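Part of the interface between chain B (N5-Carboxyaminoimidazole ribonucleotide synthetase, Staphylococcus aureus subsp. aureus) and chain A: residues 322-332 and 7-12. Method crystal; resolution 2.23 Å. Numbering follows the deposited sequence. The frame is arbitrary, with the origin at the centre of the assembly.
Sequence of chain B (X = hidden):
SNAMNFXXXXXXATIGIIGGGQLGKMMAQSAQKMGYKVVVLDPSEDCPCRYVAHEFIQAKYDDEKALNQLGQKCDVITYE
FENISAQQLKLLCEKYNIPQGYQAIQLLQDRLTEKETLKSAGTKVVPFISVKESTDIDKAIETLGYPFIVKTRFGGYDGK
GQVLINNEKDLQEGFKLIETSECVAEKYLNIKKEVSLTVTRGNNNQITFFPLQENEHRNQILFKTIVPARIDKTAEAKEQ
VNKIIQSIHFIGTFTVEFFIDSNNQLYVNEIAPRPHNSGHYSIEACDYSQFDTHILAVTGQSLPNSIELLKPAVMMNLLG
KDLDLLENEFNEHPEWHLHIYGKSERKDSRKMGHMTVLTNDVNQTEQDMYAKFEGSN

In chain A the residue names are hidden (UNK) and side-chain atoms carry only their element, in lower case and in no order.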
# COMPACT_ATOMS: atom_id res chain seq x y z
N ASP B 322 24.40 -0.65 -0.20
CA ASP B 322 23.69 0.25 -1.12
C ASP B 322 23.13 1.52 -0.38
O ASP B 322 23.19 2.62 -0.92
CB ASP B 322 22.58 -0.48 -1.84
CG ASP B 322 23.03 -1.78 -2.49
OD1 ASP B 322 24.07 -1.74 -3.19
OD2 ASP B 322 22.35 -2.83 -2.32
N LEU B 323 22.60 1.36 0.84
CA LEU B 323 22.24 2.53 1.63
C LEU B 323 23.47 3.41 1.86
O LEU B 323 23.43 4.61 1.63
CB LEU B 323 21.60 2.13 2.97
CG LEU B 323 20.26 1.36 2.91
CD1 LEU B 323 19.66 1.14 4.34
CD2 LEU B 323 19.25 2.05 2.01
N ASP B 324 24.57 2.81 2.28
CA ASP B 324 25.80 3.56 2.49
C ASP B 324 26.13 4.39 1.24
O ASP B 324 26.59 5.54 1.32
CB ASP B 324 26.99 2.64 2.81
CG ASP B 324 26.88 1.97 4.17
OD1 ASP B 324 26.19 2.53 5.06
OD2 ASP B 324 27.52 0.88 4.35
N LEU B 325 25.88 3.82 0.08
CA LEU B 325 26.25 4.51 -1.14
C LEU B 325 25.25 5.59 -1.53
O LEU B 325 25.66 6.67 -1.92
CB LEU B 325 26.36 3.53 -2.30
CG LEU B 325 26.66 4.17 -3.65
CD1 LEU B 325 28.10 4.84 -3.67
CD2 LEU B 325 26.51 3.16 -4.80
N LEU B 326 23.95 5.27 -1.43
CA LEU B 326 22.93 6.02 -2.11
C LEU B 326 21.97 6.82 -1.21
O LEU B 326 21.19 7.65 -1.72
CB LEU B 326 22.10 5.04 -2.96
CG LEU B 326 22.76 4.37 -4.18
CD1 LEU B 326 21.84 3.37 -4.83
CD2 LEU B 326 23.34 5.38 -5.22
N GLU B 327 21.96 6.57 0.10
CA GLU B 327 20.87 7.13 0.92
C GLU B 327 20.78 8.66 0.83
O GLU B 327 19.68 9.26 0.92
CB GLU B 327 20.95 6.67 2.39
CG GLU B 327 22.26 7.06 3.07
CD GLU B 327 22.40 6.47 4.49
OE1 GLU B 327 21.36 6.14 5.12
OE2 GLU B 327 23.54 6.37 4.96
N ASN B 328 21.92 9.31 0.67
CA ASN B 328 21.92 10.79 0.57
C ASN B 328 21.29 11.38 -0.70
O ASN B 328 20.95 12.54 -0.71
CB ASN B 328 23.32 11.38 0.82
CG ASN B 328 23.74 11.21 2.27
OD1 ASN B 328 22.88 11.14 3.17
ND2 ASN B 328 25.04 11.13 2.51
N GLU B 329 21.08 10.57 -1.73
CA GLU B 329 20.31 11.06 -2.86
C GLU B 329 18.86 10.61 -2.98
O GLU B 329 18.22 10.96 -3.96
CB GLU B 329 21.06 10.83 -4.18
CG GLU B 329 21.50 9.42 -4.45
CD GLU B 329 22.53 9.38 -5.55
OE1 GLU B 329 22.17 9.66 -6.71
OE2 GLU B 329 23.71 9.11 -5.27
N PHE B 330 18.31 9.90 -1.98
CA PHE B 330 16.91 9.41 -2.06
C PHE B 330 15.92 10.54 -2.19
O PHE B 330 14.95 10.46 -2.93
CB PHE B 330 16.54 8.53 -0.86
CG PHE B 330 17.19 7.15 -0.88
CD1 PHE B 330 17.75 6.65 -2.06
CD2 PHE B 330 17.27 6.39 0.26
CE1 PHE B 330 18.35 5.36 -2.10
CE2 PHE B 330 17.84 5.10 0.22
CZ PHE B 330 18.40 4.62 -0.96
N ASN B 331 16.20 11.61 -1.47
CA ASN B 331 15.34 12.79 -1.45
C ASN B 331 15.09 13.41 -2.85
O ASN B 331 14.08 14.04 -3.08
CB ASN B 331 15.91 13.86 -0.50
CG ASN B 331 17.18 14.50 -1.05
OD1 ASN B 331 18.27 13.99 -0.86
ND2 ASN B 331 17.04 15.63 -1.74
N GLU B 332 16.01 13.18 -3.77
CA GLU B 332 15.96 13.81 -5.08
C GLU B 332 15.22 12.93 -6.08
O GLU B 332 14.96 13.34 -7.22
CB GLU B 332 17.39 14.05 -5.58
CG GLU B 332 18.06 15.29 -4.97
CD GLU B 332 19.58 15.13 -4.86
OE1 GLU B 332 20.16 14.46 -5.75
OE2 GLU B 332 20.19 15.61 -3.85
N UNK A 7 12.94 21.43 6.90
CA UNK A 7 13.76 20.23 7.14
C UNK A 7 13.51 19.10 6.16
O UNK A 7 12.34 18.72 5.90
n UNK A 7 13.94 20.28 10.83
c UNK A 7 14.10 20.67 9.58
c UNK A 7 13.54 19.73 8.53
o UNK A 7 14.65 21.74 9.27
N UNK A 8 14.61 18.60 5.61
CA UNK A 8 14.61 17.37 4.82
C UNK A 8 14.84 16.21 5.76
O UNK A 8 15.94 16.06 6.29
c UNK A 8 16.33 18.53 1.45
c UNK A 8 15.28 18.43 2.58
c UNK A 8 15.88 19.59 0.41
n UNK A 8 16.93 20.14 -0.51
c UNK A 8 15.66 17.41 3.68
N UNK A 9 13.80 15.42 6.00
CA UNK A 9 13.88 14.28 6.94
C UNK A 9 14.13 12.97 6.21
O UNK A 9 13.45 12.66 5.20
c UNK A 9 10.83 15.10 9.18
c UNK A 9 12.21 15.35 8.63
c UNK A 9 13.26 15.63 9.72
c UNK A 9 12.60 14.14 7.78
N UNK A 10 15.05 12.18 6.74
CA UNK A 10 15.43 10.90 6.14
C UNK A 10 14.73 9.76 6.84
O UNK A 10 14.29 9.89 8.00
n UNK A 10 20.12 13.62 4.31
c UNK A 10 16.96 10.71 6.18
c UNK A 10 17.74 11.75 5.27
c UNK A 10 20.04 12.15 4.34
c UNK A 10 19.24 11.65 5.52
N UNK A 11 14.61 8.64 6.13
CA UNK A 11 13.94 7.50 6.71
C UNK A 11 14.51 7.29 8.11
O UNK A 11 15.69 7.59 8.35
c UNK A 11 16.13 5.05 6.73
c UNK A 11 17.51 5.49 4.35
c UNK A 11 18.12 4.81 5.36
c UNK A 11 16.21 5.98 4.52
c UNK A 11 15.50 5.74 5.69
c UNK A 11 17.43 4.58 6.58
c UNK A 11 14.07 6.24 5.84
N UNK A 12 13.68 6.75 9.01
CA UNK A 12 14.12 6.60 10.40
C UNK A 12 13.61 7.73 11.27
O UNK A 12 13.51 7.57 12.48
O HOH W 1 20.96 14.28 1.53

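Position 7 of chain A carries four side-chain atoms: two carbons, the second bonded to one oxygen and one nitrogen. A carboxamide one carbon removed from the backbone is asparagine, so this is A:Asn7. Its side chain is out of reach of the chain B stretch, and the assignment rests on its own atoms alone.

Position 8 has four carbons in an unbranched row ending in nitrogen. Its CA-to-CB bond points toward chain B, and its nearest neighbour there is the side chain of B:Asn331. This pattern defines lysine. The CA atoms of A:Lys8 and B:Asn331 are 7.8 Å apart; chi1 is m and chi2 to chi4 are all t, so the chain is extended, and its aliphatic part makes a loose approach to the end of the B:Asn331 side chain.

Position 9 shows four carbons, forked at the second, with no polar atom. The fork past CB distinguishes leucine from isoleucine, giving A:Leu9. It is out of reach of the chain B stretch.

Position 10 again has four carbons in a row and a terminal nitrogen. Its CA-to-CB bond points toward the chain B stretch, and the end of the side chain lies near B:Asn328. It is a second lysine, A:Lys10. Its CE lies 3.2 Å from B:Asn328 OD1, while NZ donates to a water at 3.0 Å. That water in turn donates to B:Asn328 O, 2.8 Å from the water oxygen, and so joins the ammonium group to the chain B backbone.

Position 11 holds one carbon followed by a six-carbon ring, with no heteroatom, and it approaches B:Leu323, B:Glu327 and B:Phe330. A ring without a hydroxyl oxygen is phenylalanine. A:Phe11 CZ is 4.1 Å from B:Leu323 CD1 and 3.5 Å from B:Glu327 OE1; its CE2 is 4.2 Å from B:Phe330 CE2, near the plane of the B:Phe330 ring and at its edge.

Position 12 has no side-chain atoms and is therefore glycine. At phi/psi of 98/-20°, a CB would be jammed against the carbonyl oxygen of the preceding residue, which by itself calls for A:Gly12.

The two stretches bury 283 Å² between them, and A:Phe11 contributes the largest single share, 77 Å². Its ring meets the apolar side chains of B:Leu323, from the helix, and B:Phe330, farther along the chain. B:Glu327 OE1 also touches this ring, but its hydrogen-bonding need is met elsewhere in the structure. No direct hydrogen bond crosses between the stretches. The contact therefore combines apolar packing around A:Phe11 with A:Lys10 CE close to B:Asn328, while A:Lys8 only nears B:Asn331, and one water supplies the polar link.

Chain A 7-12: NKLKFG
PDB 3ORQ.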